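Side-chain contacts in microcin B17-processing protein McbD (Escherichia coli str. K-12 substr. MG1655, PDB 6GRH), which is necessary for processing the inactive microcin B17 precursor into the active peptide, and is a YcaO-family protein in complex with McbB: residues F114-L119 with N326-L331; R171-L176 with G223-T228; Y177-K182 with M366-A371; V340-E345 with L351-K356. The protein carries 1 engineered substitution. All blocks are in the same frame, centred on the assembly; numbering follows the deposited sequence. Where two conformers were deposited one is given.

Contact 1. Residues F114-L119 with N326-L331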
# COMPACT_ATOMS: atom_id res chain seq x y z
N PHE E 114 -39.00 36.88 -7.36
CA PHE E 114 -39.20 37.74 -8.52
C PHE E 114 -40.17 37.12 -9.49
O PHE E 114 -40.32 35.90 -9.54
CB PHE E 114 -37.86 38.09 -9.20
CG PHE E 114 -37.07 36.90 -9.68
CD1 PHE E 114 -37.28 36.37 -10.97
CD2 PHE E 114 -36.05 36.36 -8.91
CE1 PHE E 114 -36.52 35.30 -11.44
CE2 PHE E 114 -35.30 35.29 -9.37
CZ PHE E 114 -35.53 34.77 -10.64
N ASN E 115 -40.86 37.96 -10.26
CA ASN E 115 -41.79 37.50 -11.28
C ASN E 115 -40.99 36.82 -12.40
O ASN E 115 -40.04 37.39 -12.94
CB ASN E 115 -42.62 38.69 -11.81
CG ASN E 115 -43.63 38.29 -12.89
OD1 ASN E 115 -43.27 38.05 -14.05
ND2 ASN E 115 -44.90 38.24 -12.52
N LEU E 116 -41.40 35.61 -12.75
CA LEU E 116 -40.69 34.79 -13.74
C LEU E 116 -40.48 35.49 -15.10
O LEU E 116 -39.46 35.27 -15.76
CB LEU E 116 -41.44 33.47 -13.96
CG LEU E 116 -40.88 32.45 -14.95
CD1 LEU E 116 -39.54 31.95 -14.49
CD2 LEU E 116 -41.84 31.26 -15.12
N PHE E 117 -41.43 36.32 -15.49
CA PHE E 117 -41.42 36.95 -16.82
C PHE E 117 -40.83 38.36 -16.82
O PHE E 117 -40.04 38.69 -17.71
CB PHE E 117 -42.83 36.97 -17.38
CG PHE E 117 -43.54 35.66 -17.25
CD1 PHE E 117 -43.12 34.56 -17.97
CD2 PHE E 117 -44.62 35.52 -16.38
CE1 PHE E 117 -43.77 33.34 -17.84
CE2 PHE E 117 -45.28 34.31 -16.25
CZ PHE E 117 -44.86 33.22 -16.99
N SER E 118 -41.21 39.20 -15.86
CA SER E 118 -40.75 40.60 -15.83
C SER E 118 -39.47 40.82 -15.00
O SER E 118 -38.87 41.89 -15.08
CB SER E 118 -41.86 41.49 -15.26
OG SER E 118 -41.99 41.29 -13.86
N LEU E 119 -39.09 39.82 -14.20
CA LEU E 119 -38.03 39.93 -13.19
C LEU E 119 -38.31 40.99 -12.11
O LEU E 119 -37.39 41.34 -11.36
CB LEU E 119 -36.64 40.13 -13.82
CG LEU E 119 -36.29 39.13 -14.93
CD1 LEU E 119 -34.86 39.37 -15.40
CD2 LEU E 119 -36.49 37.69 -14.46
N ASN E 326 -41.95 28.33 -27.16
CA ASN E 326 -41.27 28.95 -26.03
C ASN E 326 -42.06 28.65 -24.75
O ASN E 326 -43.23 29.01 -24.64
CB ASN E 326 -41.13 30.45 -26.33
CG ASN E 326 -40.35 31.17 -25.28
OD1 ASN E 326 -40.88 31.50 -24.23
ND2 ASN E 326 -39.07 31.41 -25.55
N LEU E 327 -41.45 27.95 -23.79
CA LEU E 327 -42.16 27.55 -22.57
C LEU E 327 -42.61 28.76 -21.73
O LEU E 327 -43.75 28.79 -21.24
CB LEU E 327 -41.33 26.59 -21.73
CG LEU E 327 -41.90 26.17 -20.38
CD1 LEU E 327 -43.23 25.48 -20.55
CD2 LEU E 327 -40.92 25.29 -19.60
N LEU E 328 -41.74 29.75 -21.58
CA LEU E 328 -42.09 30.99 -20.88
C LEU E 328 -43.25 31.74 -21.54
O LEU E 328 -44.13 32.26 -20.83
CB LEU E 328 -40.87 31.93 -20.72
CG LEU E 328 -39.73 31.52 -19.76
CD1 LEU E 328 -38.72 32.66 -19.61
CD2 LEU E 328 -40.23 31.13 -18.38
N ASN E 329 -43.27 31.81 -22.87
CA ASN E 329 -44.41 32.42 -23.58
C ASN E 329 -45.68 31.62 -23.32
O ASN E 329 -46.71 32.20 -22.98
CB ASN E 329 -44.16 32.53 -25.11
CG ASN E 329 -43.18 33.65 -25.48
OD1 ASN E 329 -42.70 34.40 -24.63
ND2 ASN E 329 -42.89 33.75 -26.76
N TYR E 330 -45.60 30.30 -23.43
CA TYR E 330 -46.75 29.46 -23.18
C TYR E 330 -47.31 29.72 -21.77
O TYR E 330 -48.50 29.94 -21.60
CB TYR E 330 -46.37 27.99 -23.35
CG TYR E 330 -47.43 27.04 -22.83
CD1 TYR E 330 -48.57 26.74 -23.60
CD2 TYR E 330 -47.31 26.47 -21.56
CE1 TYR E 330 -49.53 25.87 -23.13
CE2 TYR E 330 -48.27 25.60 -21.08
CZ TYR E 330 -49.38 25.31 -21.85
OH TYR E 330 -50.32 24.44 -21.36
N LEU E 331 -46.45 29.68 -20.76
CA LEU E 331 -46.89 29.88 -19.37
C LEU E 331 -47.49 31.26 -19.15
O LEU E 331 -48.54 31.39 -18.51
CB LEU E 331 -45.75 29.65 -18.38
CG LEU E 331 -45.37 28.17 -18.22
CD1 LEU E 331 -44.08 28.01 -17.44
CD2 LEU E 331 -46.51 27.36 -17.60

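Contact 2. Residues R171-L176 with G223-T228. Engineered in segment 171-176: R171 (natural residue Thr).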
# COMPACT_ATOMS: atom_id res chain seq x y z
N ARG E 171 -45.60 18.36 -12.19
CA ARG E 171 -46.65 18.26 -11.20
C ARG E 171 -47.97 18.84 -11.70
O ARG E 171 -49.02 18.23 -11.51
CB ARG E 171 -46.21 18.91 -9.87
CG ARG E 171 -44.90 18.37 -9.29
CD ARG E 171 -44.98 16.89 -8.94
NE ARG E 171 -43.68 16.35 -8.54
CZ ARG E 171 -43.14 16.42 -7.33
NH1 ARG E 171 -43.75 17.03 -6.30
NH2 ARG E 171 -41.94 15.86 -7.12
N GLN E 172 -47.91 19.97 -12.40
CA GLN E 172 -49.13 20.56 -12.97
C GLN E 172 -49.70 19.61 -14.02
O GLN E 172 -50.93 19.37 -14.03
CB GLN E 172 -48.91 21.95 -13.55
CG GLN E 172 -48.41 22.99 -12.56
CD GLN E 172 -49.35 23.23 -11.40
OE1 GLN E 172 -50.59 23.25 -11.57
NE2 GLN E 172 -48.77 23.46 -10.22
N SER E 173 -48.83 19.04 -14.86
CA SER E 173 -49.25 18.02 -15.84
C SER E 173 -49.87 16.80 -15.18
O SER E 173 -50.87 16.28 -15.65
CB SER E 173 -48.09 17.57 -16.74
OG SER E 173 -47.62 18.66 -17.54
N LEU E 174 -49.29 16.35 -14.08
CA LEU E 174 -49.76 15.16 -13.39
C LEU E 174 -51.14 15.38 -12.75
O LEU E 174 -51.98 14.48 -12.80
CB LEU E 174 -48.77 14.76 -12.31
CG LEU E 174 -49.16 13.60 -11.39
CD1 LEU E 174 -49.29 12.28 -12.14
CD2 LEU E 174 -48.17 13.49 -10.24
N LEU E 175 -51.33 16.54 -12.12
CA LEU E 175 -52.62 16.88 -11.51
C LEU E 175 -53.75 16.99 -12.53
O LEU E 175 -54.84 16.50 -12.28
CB LEU E 175 -52.54 18.17 -10.70
CG LEU E 175 -51.76 18.03 -9.40
CD1 LEU E 175 -51.26 19.39 -8.91
CD2 LEU E 175 -52.58 17.34 -8.33
N LEU E 176 -53.48 17.63 -13.67
CA LEU E 176 -54.49 17.70 -14.73
C LEU E 176 -54.85 16.30 -15.26
O LEU E 176 -56.03 15.98 -15.44
CB LEU E 176 -54.05 18.61 -15.87
CG LEU E 176 -55.24 18.96 -16.78
CD1 LEU E 176 -56.23 19.83 -16.03
CD2 LEU E 176 -54.79 19.64 -18.06
N GLY E 223 -42.12 20.77 -24.90
CA GLY E 223 -41.50 19.71 -24.13
C GLY E 223 -42.44 18.54 -23.92
O GLY E 223 -43.50 18.44 -24.55
N HIS E 224 -42.05 17.65 -23.01
CA HIS E 224 -42.72 16.37 -22.83
C HIS E 224 -42.66 15.95 -21.37
O HIS E 224 -41.56 15.82 -20.81
CB HIS E 224 -42.07 15.32 -23.72
CG HIS E 224 -42.16 15.64 -25.18
ND1 HIS E 224 -43.25 15.32 -25.95
CD2 HIS E 224 -41.31 16.30 -26.00
CE1 HIS E 224 -43.07 15.75 -27.19
NE2 HIS E 224 -41.90 16.36 -27.24
N ALA E 225 -43.83 15.78 -20.75
CA ALA E 225 -43.94 15.17 -19.42
C ALA E 225 -44.32 13.73 -19.65
O ALA E 225 -45.40 13.45 -20.16
CB ALA E 225 -44.99 15.87 -18.60
N VAL E 226 -43.44 12.81 -19.30
CA VAL E 226 -43.70 11.41 -19.57
C VAL E 226 -43.96 10.68 -18.27
O VAL E 226 -43.14 10.73 -17.36
CB VAL E 226 -42.53 10.77 -20.34
CG1 VAL E 226 -42.74 9.28 -20.51
CG2 VAL E 226 -42.42 11.43 -21.72
N LEU E 227 -45.11 9.99 -18.19
CA LEU E 227 -45.52 9.25 -17.02
C LEU E 227 -45.35 7.79 -17.35
O LEU E 227 -45.91 7.32 -18.34
CB LEU E 227 -47.00 9.52 -16.70
CG LEU E 227 -47.59 8.83 -15.46
CD1 LEU E 227 -46.95 9.33 -14.19
CD2 LEU E 227 -49.10 9.03 -15.43
N THR E 228 -44.56 7.09 -16.55
CA THR E 228 -44.39 5.64 -16.68
C THR E 228 -45.18 5.01 -15.54
O THR E 228 -45.13 5.49 -14.40
CB THR E 228 -42.91 5.22 -16.60
OG1 THR E 228 -42.21 6.05 -15.67
CG2 THR E 228 -42.22 5.31 -17.97

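Contact 3. Residues Y177-K182 with M366-A371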
# COMPACT_ATOMS: atom_id res chain seq x y z
N TYR E 177 -53.82 15.47 -15.49
CA TYR E 177 -54.02 14.07 -15.88
C TYR E 177 -54.81 13.28 -14.84
O TYR E 177 -55.77 12.57 -15.18
CB TYR E 177 -52.68 13.37 -16.10
CG TYR E 177 -52.78 11.87 -16.25
CD1 TYR E 177 -53.33 11.30 -17.39
CD2 TYR E 177 -52.33 11.03 -15.26
CE1 TYR E 177 -53.42 9.93 -17.54
CE2 TYR E 177 -52.42 9.66 -15.39
CZ TYR E 177 -52.96 9.11 -16.53
OH TYR E 177 -53.04 7.75 -16.66
N TRP E 178 -54.41 13.42 -13.58
CA TRP E 178 -55.13 12.80 -12.46
C TRP E 178 -56.62 13.18 -12.48
O TRP E 178 -57.48 12.30 -12.47
CB TRP E 178 -54.50 13.22 -11.14
CG TRP E 178 -55.24 12.78 -9.91
CD1 TRP E 178 -55.75 13.58 -8.92
CD2 TRP E 178 -55.54 11.44 -9.53
NE1 TRP E 178 -56.33 12.81 -7.95
CE2 TRP E 178 -56.22 11.49 -8.30
CE3 TRP E 178 -55.29 10.18 -10.11
CZ2 TRP E 178 -56.66 10.35 -7.63
CZ3 TRP E 178 -55.72 9.04 -9.44
CH2 TRP E 178 -56.40 9.13 -8.22
N LEU E 179 -56.91 14.48 -12.56
CA LEU E 179 -58.28 14.97 -12.45
C LEU E 179 -59.18 14.63 -13.64
O LEU E 179 -60.35 14.34 -13.45
CB LEU E 179 -58.30 16.47 -12.18
CG LEU E 179 -57.70 16.84 -10.82
CD1 LEU E 179 -57.39 18.33 -10.74
CD2 LEU E 179 -58.59 16.40 -9.67
N GLN E 180 -58.63 14.68 -14.85
CA GLN E 180 -59.40 14.54 -16.09
C GLN E 180 -59.24 13.21 -16.82
O GLN E 180 -60.07 12.86 -17.65
CB GLN E 180 -59.04 15.68 -17.04
CG GLN E 180 -59.38 17.04 -16.46
CD GLN E 180 -59.33 18.16 -17.48
OE1 GLN E 180 -60.33 18.81 -17.75
NE2 GLN E 180 -58.15 18.38 -18.05
N GLY E 181 -58.17 12.48 -16.53
CA GLY E 181 -57.86 11.25 -17.25
C GLY E 181 -57.32 11.40 -18.67
O GLY E 181 -57.22 10.40 -19.37
N LYS E 182 -56.96 12.62 -19.08
CA LYS E 182 -56.57 12.89 -20.47
C LYS E 182 -55.05 12.92 -20.65
O LYS E 182 -54.35 13.59 -19.89
CB LYS E 182 -57.18 14.22 -20.92
CG LYS E 182 -58.67 14.13 -21.22
CD LYS E 182 -59.35 15.48 -21.16
CE LYS E 182 -60.85 15.31 -21.02
NZ LYS E 182 -61.57 16.58 -20.77
N MET E 366 -49.81 19.50 -4.54
CA MET E 366 -50.33 18.34 -5.27
C MET E 366 -51.28 17.41 -4.51
O MET E 366 -51.63 16.34 -5.02
CB MET E 366 -49.17 17.53 -5.88
CG MET E 366 -48.40 16.63 -4.94
SD MET E 366 -47.18 15.65 -5.85
CE MET E 366 -48.20 14.45 -6.68
N ASN E 367 -51.69 17.82 -3.32
CA ASN E 367 -52.62 17.03 -2.52
C ASN E 367 -54.07 17.53 -2.66
O ASN E 367 -54.51 18.38 -1.89
CB ASN E 367 -52.18 17.07 -1.05
CG ASN E 367 -53.06 16.23 -0.15
OD1 ASN E 367 -53.90 15.45 -0.62
ND2 ASN E 367 -52.87 16.37 1.16
N ASN E 368 -54.83 17.00 -3.61
CA ASN E 368 -56.22 17.47 -3.72
C ASN E 368 -57.19 16.77 -2.72
O ASN E 368 -58.37 17.06 -2.75
CB ASN E 368 -56.73 17.53 -5.19
CG ASN E 368 -56.33 16.34 -5.99
OD1 ASN E 368 -55.63 16.45 -7.01
ND2 ASN E 368 -56.72 15.17 -5.51
N SER E 369 -56.68 15.90 -1.83
CA SER E 369 -57.44 15.48 -0.64
C SER E 369 -57.32 16.49 0.52
O SER E 369 -58.01 16.35 1.52
CB SER E 369 -56.98 14.10 -0.15
OG SER E 369 -55.84 14.19 0.69
N GLY E 370 -56.43 17.46 0.41
CA GLY E 370 -56.25 18.48 1.44
C GLY E 370 -56.88 19.77 1.00
O GLY E 370 -57.78 19.78 0.20
N ALA E 371 -56.37 20.88 1.52
CA ALA E 371 -56.90 22.21 1.27
C ALA E 371 -56.14 22.83 0.08
O ALA E 371 -54.99 23.27 0.20
CB ALA E 371 -56.76 23.05 2.53

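Contact 4. Residues V340-E345 with L351-K356. With EDO (1,2-ethanediol), chain Q; EDO (1,2-ethanediol), chain N.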
# COMPACT_ATOMS: atom_id res chain seq x y z
N VAL E 340 -40.68 33.24 -8.71
CA VAL E 340 -39.55 32.44 -8.36
C VAL E 340 -39.10 32.87 -6.97
O VAL E 340 -38.53 33.95 -6.81
CB VAL E 340 -38.40 32.64 -9.35
CG1 VAL E 340 -37.24 31.73 -9.01
CG2 VAL E 340 -38.86 32.43 -10.79
N TYR E 341 -39.33 32.01 -5.97
CA TYR E 341 -38.64 32.14 -4.70
C TYR E 341 -37.21 31.74 -4.94
O TYR E 341 -36.93 30.77 -5.66
CB TYR E 341 -39.22 31.21 -3.64
CG TYR E 341 -38.28 30.99 -2.49
CD1 TYR E 341 -38.14 31.93 -1.50
CD2 TYR E 341 -37.53 29.83 -2.41
CE1 TYR E 341 -37.28 31.74 -0.43
CE2 TYR E 341 -36.63 29.62 -1.36
CZ TYR E 341 -36.51 30.57 -0.37
OH TYR E 341 -35.62 30.36 0.67
N TYR E 342 -36.29 32.46 -4.30
CA TYR E 342 -34.87 32.13 -4.44
C TYR E 342 -34.12 32.40 -3.15
O TYR E 342 -34.51 33.26 -2.35
CB TYR E 342 -34.25 32.88 -5.63
CG TYR E 342 -34.11 34.35 -5.39
CD1 TYR E 342 -35.16 35.21 -5.64
CD2 TYR E 342 -32.93 34.88 -4.87
CE1 TYR E 342 -35.06 36.57 -5.37
CE2 TYR E 342 -32.81 36.23 -4.60
CZ TYR E 342 -33.86 37.06 -4.82
OH TYR E 342 -33.73 38.41 -4.55
N ALA E 343 -33.08 31.60 -2.95
CA ALA E 343 -32.10 31.79 -1.88
C ALA E 343 -30.75 31.32 -2.43
O ALA E 343 -30.68 30.54 -3.41
CB ALA E 343 -32.47 30.99 -0.66
N ARG E 344 -29.68 31.87 -1.88
CA ARG E 344 -28.34 31.49 -2.28
C ARG E 344 -27.35 31.57 -1.14
O ARG E 344 -27.52 32.35 -0.18
CB ARG E 344 -27.88 32.26 -3.51
CG ARG E 344 -27.48 33.71 -3.28
CD ARG E 344 -28.57 34.51 -2.62
NE ARG E 344 -28.40 35.95 -2.79
CZ ARG E 344 -29.22 36.87 -2.29
NH1 ARG E 344 -30.24 36.52 -1.52
NH2 ARG E 344 -29.00 38.17 -2.54
N GLU E 345 -26.31 30.75 -1.25
CA GLU E 345 -25.28 30.61 -0.20
C GLU E 345 -23.91 30.39 -0.85
O GLU E 345 -23.77 29.57 -1.77
CB GLU E 345 -25.62 29.41 0.72
CG GLU E 345 -26.91 29.60 1.49
CD GLU E 345 -27.34 28.42 2.35
OE1 GLU E 345 -26.97 27.24 2.04
OE2 GLU E 345 -28.07 28.70 3.33
N LEU E 351 -21.61 30.17 -5.71
CA LEU E 351 -22.91 30.25 -5.05
C LEU E 351 -23.69 29.01 -5.43
O LEU E 351 -23.63 28.58 -6.59
CB LEU E 351 -23.67 31.49 -5.51
CG LEU E 351 -23.12 32.79 -4.99
CD1 LEU E 351 -23.72 33.95 -5.72
CD2 LEU E 351 -23.38 32.95 -3.50
N VAL E 352 -24.38 28.45 -4.47
CA VAL E 352 -25.42 27.45 -4.71
C VAL E 352 -26.77 28.15 -4.53
O VAL E 352 -26.86 29.11 -3.75
CB VAL E 352 -25.27 26.20 -3.84
CG1 VAL E 352 -23.89 25.55 -4.08
CG2 VAL E 352 -25.50 26.48 -2.32
N TRP E 353 -27.79 27.63 -5.23
CA TRP E 353 -29.09 28.27 -5.43
C TRP E 353 -30.21 27.33 -5.04
O TRP E 353 -30.18 26.14 -5.39
CB TRP E 353 -29.24 28.65 -6.88
CG TRP E 353 -28.27 29.71 -7.23
CD1 TRP E 353 -26.98 29.54 -7.65
CD2 TRP E 353 -28.46 31.11 -7.09
NE1 TRP E 353 -26.38 30.75 -7.80
CE2 TRP E 353 -27.26 31.73 -7.45
CE3 TRP E 353 -29.55 31.91 -6.69
CZ2 TRP E 353 -27.11 33.12 -7.46
CZ3 TRP E 353 -29.40 33.29 -6.69
CH2 TRP E 353 -28.19 33.88 -7.09
N TYR E 354 -31.17 27.87 -4.30
CA TYR E 354 -32.41 27.17 -3.99
C TYR E 354 -33.51 27.99 -4.64
O TYR E 354 -33.51 29.23 -4.52
CB TYR E 354 -32.65 27.12 -2.48
CG TYR E 354 -31.46 26.70 -1.67
CD1 TYR E 354 -30.50 27.62 -1.28
CD2 TYR E 354 -31.30 25.37 -1.27
CE1 TYR E 354 -29.39 27.22 -0.51
CE2 TYR E 354 -30.21 24.97 -0.52
CZ TYR E 354 -29.26 25.89 -0.12
OH TYR E 354 -28.19 25.49 0.64
N THR E 355 -34.41 27.32 -5.35
CA THR E 355 -35.52 28.02 -6.00
C THR E 355 -36.80 27.23 -5.83
O THR E 355 -36.77 26.01 -5.74
CB THR E 355 -35.29 28.21 -7.51
OG1 THR E 355 -34.90 26.97 -8.09
CG2 THR E 355 -34.24 29.27 -7.79
N LYS E 356 -37.93 27.95 -5.86
CA LYS E 356 -39.24 27.33 -5.99
C LYS E 356 -40.12 28.21 -6.87
O LYS E 356 -40.25 29.42 -6.63
CB LYS E 356 -39.92 27.11 -4.64
CG LYS E 356 -41.27 26.36 -4.68
CD LYS E 356 -41.93 26.41 -3.32
CE LYS E 356 -43.33 25.80 -3.24
NZ LYS E 356 -43.28 24.32 -3.23
C1 EDO Q . -21.61 30.58 -9.37
O1 EDO Q . -22.03 29.47 -8.57
C2 EDO Q . -22.68 31.67 -9.32
O2 EDO Q . -24.00 31.11 -9.24
C1 EDO N . -31.73 39.37 0.22
O1 EDO N . -30.33 39.40 0.49
C2 EDO N . -32.07 39.65 -1.24
O2 EDO N . -30.96 40.21 -1.95

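Contact 1. Residues F114-L119 with N326-L331
L116 and F117 meet one turn of helix through L328 and L331. The single methyl CD2 of L328 carries the leucine pair: L116 CD2 lies 3.6 Å from it, and L116 CG and CD1 are also within 4.0 Å. L116 CG is anti to the backbone N (chi1 -180°), which sends its branches to L328. F117 reaches across with the end of its ring. Its CE1 comes to 3.2 Å from the backbone O of L328, and its CZ to 3.9 Å from CB of L331, which sits at the ring edge, in plane. L116 CB lies over one face of the same ring. No hydrogen bond spans the contact. N115 shapes the first segment: its OD1 accepts from F117 N (2.9 Å), an Asx turn, and from S118 N (3.0 Å), which makes an Asx motif, the two donors coming from opposite faces of its plane. Across the contact N326 is the N-cap, its OD1 taking N329 N at 2.8 Å. This buried packing fastens the end of strand 108-115 to the start of helix 327-334; L331 also touches L165 and M169 of helix 157-180, and R23 of the McbB chain packs on L328.

Contact 2. Residues R171-L176 with G223-T228
S173 and A225 face each other directly, both side chains leaving their backbones toward the opposite segment, with the alanine methyl 4.0 Å from S173 OG and equally far from S173 CB. The methyl thus meets the serine across its CB-OG bond and makes no polar contact with it. The hydroxyl has its partners outside the two segments: OG lies anti to the carbonyl carbon, on the backbone N side (chi1 -64°), and is hydrogen-bonded to M169 O, one turn back in its own helix, and to L218 N. A buried polar atom is thereby satisfied while its flank packs against carbon. The second pair, L174 and L227, is looser and wholly apolar. L227 starts out straight toward the helix, whereas L174 leaves its backbone at a slant and only its end closes in, the two CD1 methyls standing 4.3 Å apart. A225 and L227, two apart on strand 224-231, project from the same side, and helix 157-180 lies over that side as in a layered alpha/beta packing. V226, on the other side of the strand, packs on L251 and A254 of helix 251-275, so helices lie against both faces of the sheet. The neighbouring strand 241-248 also contributes here, L245 touching L174 and Y247 touching A225.

Contact 3. Residues Y177-K182 with M366-A371
The W178 indole and the N368 amide lie almost in one plane, 4° apart, and meet edge to edge. Along the pyrrole edge of the ring, N368 OD1 lies 3.4 Å from W178 CD1, and N368 ND2 is at the same distance from W178 NE1. The second pair brings two donors together and is no hydrogen bond; the indole N-H is taken instead by K391 O, outside the segments. R388 adds a cation-pi contact to the tryptophan, and its NH1 also bonds to W178 O. L179 CD2 stands over one face of the amide at its oxygen, 4.0 Å from N368 OD1, the two side chains sliding past each other in opposite directions. W178 CG is anti to its backbone N (chi1 173°), an orientation that sends the indole out toward the loop. N368 sits in a type I beta turn from N367 to G370, closed by G370 N to N367 O at 3.1 Å; S369 OG donates to N367 OD1 at 2.7 Å. The contact thus sets this turn, in the loop after strand 350-358, against the last turn of helix 157-180. L175 of that helix packs on N368, F363 on L179, and L302 of helix 296-304 on W178.

Contact 4. Residues V340-E345 with L351-K356
W353 CG is anti to its carbonyl carbon (chi1 -67°), which swings the indole beneath R344 CB, a carbon placed by the backbone of this non-hydrogen-bonded pair; R344 chi1 (75°) then puts CG beside the same ring. The result is a CH-pi contact, R344 CB being 3.6 Å from the centroid of the six-membered ring and nearly on its normal. Beyond a bend at chi2 the arginine runs away to the McbB chain, where T31 O takes its NE, and Y342 CE2 lies over one face of its guanidinium. On the opposite sheet face Y354 OH donates to E345 OE1 at 2.6 Å, from above a carboxylate plane nearly at right angles to the ring; R199 of McbB forms a salt bridge with the same oxygen, which would probably favour the charged carboxylate. Six backbone bonds tie this antiparallel hairpin in three hydrogen-bonded pairs, Y354 N to A343 O (2.9 Å) being the straightest at 175°. An ethanediol, probably from the crystallisation liquor, accepts from W353 NE1 at 2.8 Å. Strands 339-347 and 350-358 lie between 108-115, which pairs with the first, and 151-154, which pairs with the second; H63 of helix 47-66 stacks on Y354.

How the contacts relate
All four contacts are buried, yet their chemistry differs with place. Contact 4 is a sheet hairpin, knit by backbone bonds, with polar ends reaching the McbB chain; contact 1, also beside McbB, joins the end of strand 108-115, in the same sheet, to a helix largely through apolar side chains, with no hydrogen bond across it. These two touch, F114 O lying 2.8 Å from V340 N, probably a hydrogen bond between neighbouring strands. Contacts 2 and 3 share helix 157-180, successive parts of which face a strand and then a loop, and no other protein chain touches them; L175 and L174 reach N368 and M366. Contact 2 lies nearest the chain's centre, while contacts 3 and 4 fall on opposite sides of it.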